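PDB 4EZB: phosphogluconate dehydrogenase NAD-binding putative C-terminal domain-containing protein from Sinorhizobium meliloti, which is of unknown function but is probably an oxidoreductase, perhaps using NAD(P). Local coordinates for residues V90-A104 and F117-A131. Sequence-based numbering, arbitrary orientation.
Sequences VVLSLVVGAATKAVA and FIDLNSVGPDTKALA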
# COMPACT_ATOMS: atom_id res chain seq x y z
N VAL A 90 -30.37 -25.90 -9.56
CA VAL A 90 -29.44 -24.79 -9.40
C VAL A 90 -29.60 -23.82 -10.54
O VAL A 90 -29.43 -24.18 -11.70
CB VAL A 90 -28.00 -25.30 -9.39
CG1 VAL A 90 -27.04 -24.14 -9.26
CG2 VAL A 90 -27.79 -26.31 -8.25
N VAL A 91 -29.91 -22.58 -10.21
CA VAL A 91 -29.98 -21.51 -11.17
C VAL A 91 -28.75 -20.59 -11.06
O VAL A 91 -28.47 -20.05 -9.97
CB VAL A 91 -31.29 -20.71 -11.00
CG1 VAL A 91 -31.40 -19.63 -12.07
CG2 VAL A 91 -32.49 -21.66 -11.07
N LEU A 92 -28.02 -20.43 -12.17
CA LEU A 92 -26.84 -19.56 -12.23
C LEU A 92 -27.20 -18.21 -12.91
O LEU A 92 -27.61 -18.17 -14.07
CB LEU A 92 -25.70 -20.24 -12.99
CG LEU A 92 -25.12 -21.57 -12.46
CD1 LEU A 92 -23.81 -21.91 -13.16
CD2 LEU A 92 -24.87 -21.58 -10.95
N SER A 93 -27.04 -17.11 -12.19
CA SER A 93 -27.38 -15.79 -12.75
C SER A 93 -26.13 -15.09 -13.25
O SER A 93 -25.32 -14.66 -12.47
CB SER A 93 -28.08 -14.90 -11.70
OG SER A 93 -28.59 -13.71 -12.31
N LEU A 94 -25.97 -15.02 -14.56
CA LEU A 94 -24.84 -14.30 -15.17
C LEU A 94 -25.45 -13.32 -16.16
O LEU A 94 -25.79 -13.68 -17.29
CB LEU A 94 -23.90 -15.25 -15.88
CG LEU A 94 -22.98 -16.14 -15.04
CD1 LEU A 94 -22.82 -17.53 -15.68
CD2 LEU A 94 -21.62 -15.46 -14.88
N VAL A 95 -25.64 -12.09 -15.72
CA VAL A 95 -26.30 -11.07 -16.53
C VAL A 95 -25.48 -9.80 -16.40
O VAL A 95 -24.47 -9.78 -15.67
CB VAL A 95 -27.78 -10.86 -16.12
CG1 VAL A 95 -28.62 -12.07 -16.51
CG2 VAL A 95 -27.94 -10.55 -14.64
N VAL A 96 -25.87 -8.74 -17.10
CA VAL A 96 -25.14 -7.50 -16.93
C VAL A 96 -25.40 -7.02 -15.51
O VAL A 96 -26.53 -7.12 -15.00
CB VAL A 96 -25.54 -6.41 -17.95
CG1 VAL A 96 -25.07 -6.80 -19.35
CG2 VAL A 96 -27.05 -6.14 -17.91
N GLY A 97 -24.34 -6.55 -14.87
CA GLY A 97 -24.40 -6.03 -13.52
C GLY A 97 -25.69 -5.29 -13.23
O GLY A 97 -26.38 -5.60 -12.25
N ALA A 98 -26.04 -4.35 -14.11
CA ALA A 98 -27.21 -3.50 -13.92
C ALA A 98 -28.48 -4.31 -13.74
O ALA A 98 -29.35 -3.91 -12.98
CB ALA A 98 -27.38 -2.52 -15.09
N ALA A 99 -28.58 -5.45 -14.41
CA ALA A 99 -29.82 -6.24 -14.40
C ALA A 99 -29.99 -7.18 -13.19
O ALA A 99 -31.03 -7.82 -13.05
CB ALA A 99 -29.97 -7.01 -15.71
N THR A 100 -28.98 -7.26 -12.32
CA THR A 100 -28.96 -8.22 -11.21
C THR A 100 -30.30 -8.40 -10.44
O THR A 100 -30.84 -9.50 -10.35
CB THR A 100 -27.78 -7.93 -10.23
OG1 THR A 100 -26.55 -8.08 -10.93
CG2 THR A 100 -27.77 -8.91 -9.07
N LYS A 101 -30.80 -7.31 -9.89
CA LYS A 101 -32.02 -7.30 -9.05
C LYS A 101 -33.25 -7.69 -9.85
O LYS A 101 -34.01 -8.58 -9.45
CB LYS A 101 -32.22 -5.91 -8.41
CG LYS A 101 -31.20 -5.54 -7.34
CD LYS A 101 -31.45 -4.15 -6.75
CE LYS A 101 -30.94 -3.04 -7.66
NZ LYS A 101 -31.31 -1.68 -7.19
N ALA A 102 -33.42 -7.03 -10.99
CA ALA A 102 -34.49 -7.36 -11.95
C ALA A 102 -34.54 -8.86 -12.22
O ALA A 102 -35.58 -9.48 -12.05
CB ALA A 102 -34.31 -6.58 -13.24
N VAL A 103 -33.41 -9.44 -12.62
CA VAL A 103 -33.30 -10.88 -12.84
C VAL A 103 -33.78 -11.65 -11.62
O VAL A 103 -34.68 -12.49 -11.72
CB VAL A 103 -31.86 -11.27 -13.24
CG1 VAL A 103 -31.63 -12.76 -13.12
CG2 VAL A 103 -31.61 -10.81 -14.67
N ALA A 104 -33.21 -11.33 -10.46
CA ALA A 104 -33.59 -11.99 -9.24
C ALA A 104 -35.09 -11.95 -9.00
O ALA A 104 -35.71 -12.96 -8.65
CB ALA A 104 -32.83 -11.37 -8.06
N PHE A 117 -30.70 -20.47 -6.10
CA PHE A 117 -30.33 -19.41 -7.04
C PHE A 117 -28.94 -18.94 -6.61
O PHE A 117 -28.78 -18.49 -5.46
CB PHE A 117 -31.34 -18.28 -6.87
CG PHE A 117 -31.21 -17.16 -7.88
CD1 PHE A 117 -31.90 -17.21 -9.09
CD2 PHE A 117 -30.44 -16.03 -7.58
CE1 PHE A 117 -31.82 -16.16 -10.01
CE2 PHE A 117 -30.35 -14.98 -8.48
CZ PHE A 117 -31.05 -15.04 -9.70
N ILE A 118 -27.95 -19.09 -7.49
CA ILE A 118 -26.61 -18.61 -7.20
C ILE A 118 -26.36 -17.37 -8.04
O ILE A 118 -26.41 -17.40 -9.27
CB ILE A 118 -25.49 -19.65 -7.47
CG1 ILE A 118 -25.79 -21.00 -6.83
CG2 ILE A 118 -24.15 -19.14 -6.98
CD1 ILE A 118 -24.72 -22.05 -7.11
N ASP A 119 -26.12 -16.25 -7.37
CA ASP A 119 -25.93 -15.01 -8.09
C ASP A 119 -24.46 -14.87 -8.38
O ASP A 119 -23.69 -14.71 -7.46
CB ASP A 119 -26.42 -13.84 -7.26
CG ASP A 119 -26.42 -12.55 -8.05
OD1 ASP A 119 -27.55 -12.07 -8.39
OD2 ASP A 119 -25.30 -12.02 -8.36
N LEU A 120 -24.07 -14.93 -9.64
CA LEU A 120 -22.64 -14.82 -9.96
C LEU A 120 -22.23 -13.49 -10.57
O LEU A 120 -21.13 -13.38 -11.14
CB LEU A 120 -22.21 -15.95 -10.91
CG LEU A 120 -22.53 -17.34 -10.43
CD1 LEU A 120 -22.38 -18.32 -11.58
CD2 LEU A 120 -21.64 -17.68 -9.24
N ASN A 121 -23.08 -12.49 -10.48
CA ASN A 121 -22.82 -11.18 -11.07
C ASN A 121 -21.75 -10.31 -10.41
O ASN A 121 -21.51 -10.42 -9.24
CB ASN A 121 -24.12 -10.44 -11.20
CG ASN A 121 -25.10 -11.19 -12.05
OD1 ASN A 121 -24.82 -11.49 -13.18
ND2 ASN A 121 -26.21 -11.54 -11.49
N SER A 122 -21.10 -9.45 -11.19
CA SER A 122 -20.00 -8.62 -10.65
C SER A 122 -20.52 -7.40 -9.91
O SER A 122 -20.28 -6.27 -10.33
CB SER A 122 -19.06 -8.15 -11.77
OG SER A 122 -19.10 -9.04 -12.86
N VAL A 123 -21.21 -7.62 -8.79
CA VAL A 123 -21.77 -6.54 -8.00
C VAL A 123 -21.31 -6.64 -6.55
O VAL A 123 -20.76 -7.67 -6.15
CB VAL A 123 -23.32 -6.47 -8.14
CG1 VAL A 123 -23.71 -6.09 -9.57
CG2 VAL A 123 -23.99 -7.80 -7.75
N GLY A 124 -21.48 -5.57 -5.77
CA GLY A 124 -21.04 -5.58 -4.38
C GLY A 124 -22.05 -6.26 -3.48
O GLY A 124 -23.14 -6.57 -3.95
N PRO A 125 -21.70 -6.49 -2.18
CA PRO A 125 -22.55 -7.21 -1.22
C PRO A 125 -23.91 -6.55 -1.00
O PRO A 125 -24.87 -7.22 -0.64
CB PRO A 125 -21.74 -7.20 0.08
CG PRO A 125 -20.74 -6.12 -0.10
CD PRO A 125 -20.40 -6.16 -1.57
N ASP A 126 -23.96 -5.25 -1.21
CA ASP A 126 -25.17 -4.43 -1.12
C ASP A 126 -26.25 -4.90 -2.10
O ASP A 126 -27.38 -5.26 -1.69
CB ASP A 126 -24.78 -2.98 -1.40
CG ASP A 126 -23.51 -2.88 -2.28
OD1 ASP A 126 -23.66 -2.67 -3.50
OD2 ASP A 126 -22.38 -3.08 -1.75
N THR A 127 -25.90 -4.89 -3.39
CA THR A 127 -26.74 -5.43 -4.46
C THR A 127 -27.01 -6.92 -4.29
O THR A 127 -28.13 -7.38 -4.52
CB THR A 127 -26.09 -5.21 -5.85
OG1 THR A 127 -25.65 -3.85 -5.95
CG2 THR A 127 -27.10 -5.47 -6.97
N LYS A 128 -26.01 -7.68 -3.88
CA LYS A 128 -26.21 -9.10 -3.60
C LYS A 128 -27.32 -9.28 -2.56
O LYS A 128 -28.12 -10.21 -2.67
CB LYS A 128 -24.95 -9.76 -3.04
CG LYS A 128 -23.76 -9.86 -3.98
CD LYS A 128 -24.03 -10.66 -5.26
CE LYS A 128 -22.69 -11.08 -5.85
NZ LYS A 128 -22.89 -11.93 -7.05
N ALA A 129 -27.32 -8.40 -1.55
CA ALA A 129 -28.31 -8.46 -0.48
C ALA A 129 -29.71 -8.18 -1.01
O ALA A 129 -30.67 -8.78 -0.56
CB ALA A 129 -27.95 -7.50 0.66
N LEU A 130 -29.81 -7.29 -1.99
CA LEU A 130 -31.12 -6.99 -2.59
C LEU A 130 -31.60 -8.16 -3.47
O LEU A 130 -32.79 -8.49 -3.45
CB LEU A 130 -31.09 -5.65 -3.34
CG LEU A 130 -30.87 -4.41 -2.45
CD1 LEU A 130 -30.31 -3.25 -3.26
CD2 LEU A 130 -32.14 -3.97 -1.73
N ALA A 131 -30.67 -8.80 -4.19
CA ALA A 131 -30.96 -9.99 -4.99
C ALA A 131 -31.48 -11.09 -4.08
O ALA A 131 -32.46 -11.77 -4.40
CB ALA A 131 -29.71 -10.45 -5.75
O HOH W 1 -29.62 -12.03 -10.32
O HOH W 2 -22.41 -8.93 -13.68
O HOH W 3 -28.22 -1.98 -5.87
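N121 faces segment 90-104 and touches it with every atom of its side chain. CB sits 3.4 Å from T100 OG1. CG stands anti to the carbonyl carbon (chi1 -59°), toward the chain after strand 90-93, and lies 3.5 Å from S93 O. There OD1 takes the V95 N-H at 2.7 Å, in the carbonyl plane and almost straight at 178°. ND2 gives a weak bond to S93 OG. D119 OD2 accepts N121 N in an Asx turn and K128 NZ in a salt bridge of 2.7 Å, from opposite faces of the carboxylate. D119 OD1 packs on T100 CG2 and accepts from a water that also accepts from S93 OG and donates to T100 O. With an alanine here, K128 would probably lose its salt bridge, the N121 backbone N-H its turn acceptor and the water one of its partners. The strands pair in parallel, with I118 N to V91 O at 2.7 Å. The F117 ring has its CZ 3.6 Å from S93 CB and its edge toward V103 CG1. A104 CB and A131 CB meet at 4.0 Å where the helices run nearly parallel. Strand 90-93, helix 100-107 and strand 116-119 form a beta-alpha-beta crossover of the Rossmann-type sheet.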